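Local coordinates for flagellar biosynthetic protein FlhB (Shewanella putrefaciens CN-32, PDB 6Z0W), which is a type III secretion exporter probably required for flagellar rod formation and protein export, here as its cytoplasmic domain, at residues A[23-28]-A[73-78]. Sequence-based numbering, arbitrary orientation.
Sequences EHYAVA and AIYHTT
The hydroxyl of Y25 accepts from NE2 of H76 over 3.3 Å in a long, bent bond (139°), the oxygen lying somewhat out of the imidazole plane. H130 of the C-terminal His tag is a second hydrogen-bond partner of that hydroxyl, contributed by the construct and not by the natural protein. Tyrosine suits this place because it offers an aromatic edge to Y75 and, at its far end, a hydroxyl that can accept from H76. Nearer the strand backbone, the Y25 ring turns its edge to the face of Y75 in a T-shaped pair, planes at 86° and centroids 5.5 Å apart. CD1 of Y25 lies 3.9 Å from CB of Y75. Here the C-terminal turn of helix 68-77 packs on the mixed sheet of the FlhB cytoplasmic domain; its segment 73-77 runs at 73° to strand 25-28. V27, pointing toward the helix, splits its branches between two neighbours: CG1 packs 3.8 Å from CB of Y75, near the plane of that ring at its edge, and CG2 meets CG2 of I74 at 3.8 Å. Beta-branched residues fit well here, each presenting a methyl close to its own backbone. K44 of the adjacent strand bonds to the carbonyl oxygens of Y75 and T78.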
loop_
_atom_site.group_PDB
_atom_site.type_symbol
_atom_site.label_atom_id
_atom_site.label_comp_id
_atom_site.label_asym_id
_atom_site.label_seq_id
_atom_site.Cartn_x
_atom_site.Cartn_y
_atom_site.Cartn_z
ATOM N N GLU A 23 -5.033 14.802 -5.362
ATOM C CA GLU A 23 -4.446 14.266 -4.144
ATOM C C GLU A 23 -4.378 12.748 -4.352
ATOM O O GLU A 23 -5.403 12.072 -4.480
ATOM C CB GLU A 23 -5.243 14.672 -2.901
ATOM C CG GLU A 23 -4.737 14.102 -1.586
ATOM C CD GLU A 23 -3.569 14.866 -0.983
ATOM O OE1 GLU A 23 -3.740 15.486 0.095
ATOM O OE2 GLU A 23 -2.476 14.846 -1.581
ATOM N N HIS A 24 -3.145 12.257 -4.456
ATOM C CA HIS A 24 -2.829 10.885 -4.834
ATOM C C HIS A 24 -2.047 10.219 -3.713
ATOM O O HIS A 24 -1.233 10.859 -3.048
ATOM C CB HIS A 24 -1.999 10.842 -6.136
ATOM C CG HIS A 24 -2.703 11.446 -7.312
ATOM N ND1 HIS A 24 -3.598 10.740 -8.088
ATOM C CD2 HIS A 24 -2.681 12.705 -7.812
ATOM C CE1 HIS A 24 -4.081 11.532 -9.030
ATOM N NE2 HIS A 24 -3.537 12.726 -8.886
ATOM N N TYR A 25 -2.286 8.923 -3.530
ATOM C CA TYR A 25 -1.618 8.114 -2.521
ATOM C C TYR A 25 -1.066 6.853 -3.172
ATOM O O TYR A 25 -1.732 6.262 -4.026
ATOM C CB TYR A 25 -2.603 7.699 -1.434
ATOM C CG TYR A 25 -3.004 8.778 -0.476
ATOM C CD1 TYR A 25 -2.404 8.862 0.759
ATOM C CD2 TYR A 25 -3.989 9.701 -0.801
ATOM C CE1 TYR A 25 -2.768 9.807 1.658
ATOM C CE2 TYR A 25 -4.356 10.672 0.087
ATOM C CZ TYR A 25 -3.731 10.718 1.324
ATOM O OH TYR A 25 -4.059 11.666 2.261
ATOM N N ALA A 26 0.133 6.433 -2.765
ATOM C CA ALA A 26 0.677 5.130 -3.149
ATOM C C ALA A 26 1.493 4.597 -1.986
ATOM O O ALA A 26 2.340 5.323 -1.457
ATOM C CB ALA A 26 1.574 5.209 -4.405
ATOM N N VAL A 27 1.265 3.341 -1.602
ATOM C CA VAL A 27 2.102 2.691 -0.600
ATOM C C VAL A 27 2.595 1.369 -1.175
ATOM O O VAL A 27 1.792 0.543 -1.639
ATOM C CB VAL A 27 1.365 2.492 0.738
ATOM C CG1 VAL A 27 1.186 3.850 1.444
ATOM C CG2 VAL A 27 0.010 1.830 0.513
ATOM N N ALA A 28 3.920 1.198 -1.207
ATOM C CA ALA A 28 4.528 -0.040 -1.682
ATOM C C ALA A 28 4.667 -0.990 -0.493
ATOM O O ALA A 28 5.413 -0.707 0.467
ATOM C CB ALA A 28 5.885 0.235 -2.351
ATOM N N ALA A 73 -5.321 4.699 4.719
ATOM C CA ALA A 73 -5.116 4.222 6.084
ATOM C C ALA A 73 -3.696 3.692 6.287
ATOM O O ALA A 73 -3.068 3.954 7.321
ATOM C CB ALA A 73 -6.143 3.155 6.417
ATOM N N ILE A 74 -3.160 2.964 5.306
ATOM C CA ILE A 74 -1.774 2.509 5.410
ATOM C C ILE A 74 -0.834 3.704 5.492
ATOM O O ILE A 74 0.017 3.789 6.383
ATOM C CB ILE A 74 -1.400 1.608 4.222
ATOM C CG1 ILE A 74 -2.143 0.285 4.250
ATOM C CG2 ILE A 74 0.091 1.318 4.241
ATOM C CD1 ILE A 74 -2.044 -0.437 2.934
ATOM N N TYR A 75 -0.963 4.636 4.542
ATOM C CA TYR A 75 -0.064 5.786 4.489
ATOM C C TYR A 75 -0.033 6.526 5.826
ATOM O O TYR A 75 1.049 6.856 6.339
ATOM C CB TYR A 75 -0.487 6.729 3.360
ATOM C CG TYR A 75 0.494 7.865 3.125
ATOM C CD1 TYR A 75 1.464 7.766 2.140
ATOM C CD2 TYR A 75 0.464 9.024 3.911
ATOM C CE1 TYR A 75 2.375 8.783 1.927
ATOM C CE2 TYR A 75 1.375 10.067 3.700
ATOM C CZ TYR A 75 2.327 9.937 2.707
ATOM O OH TYR A 75 3.249 10.936 2.464
ATOM N N HIS A 76 -1.213 6.753 6.420
ATOM C CA HIS A 76 -1.334 7.576 7.622
ATOM C C HIS A 76 -0.823 6.899 8.875
ATOM O O HIS A 76 -0.528 7.604 9.847
ATOM C CB HIS A 76 -2.787 7.974 7.856
ATOM C CG HIS A 76 -3.332 8.882 6.806
ATOM N ND1 HIS A 76 -4.641 8.819 6.377
ATOM C CD2 HIS A 76 -2.746 9.868 6.093
ATOM C CE1 HIS A 76 -4.836 9.731 5.445
ATOM N NE2 HIS A 76 -3.702 10.379 5.254
ATOM N N THR A 77 -0.711 5.562 8.871
ATOM C CA THR A 77 -0.491 4.771 10.075
ATOM C C THR A 77 0.812 3.972 10.070
ATOM O O THR A 77 1.102 3.287 11.061
ATOM C CB THR A 77 -1.650 3.787 10.275
ATOM O OG1 THR A 77 -1.636 2.812 9.223
ATOM C CG2 THR A 77 -2.996 4.495 10.307
ATOM N N THR A 78 1.592 4.026 8.989
ATOM C CA THR A 78 2.754 3.164 8.800
ATOM C C THR A 78 3.894 3.990 8.226
ATOM O O THR A 78 3.816 4.392 7.056
ATOM C CB THR A 78 2.428 2.006 7.834
ATOM O OG1 THR A 78 1.171 1.418 8.188
ATOM C CG2 THR A 78 3.532 0.935 7.872
#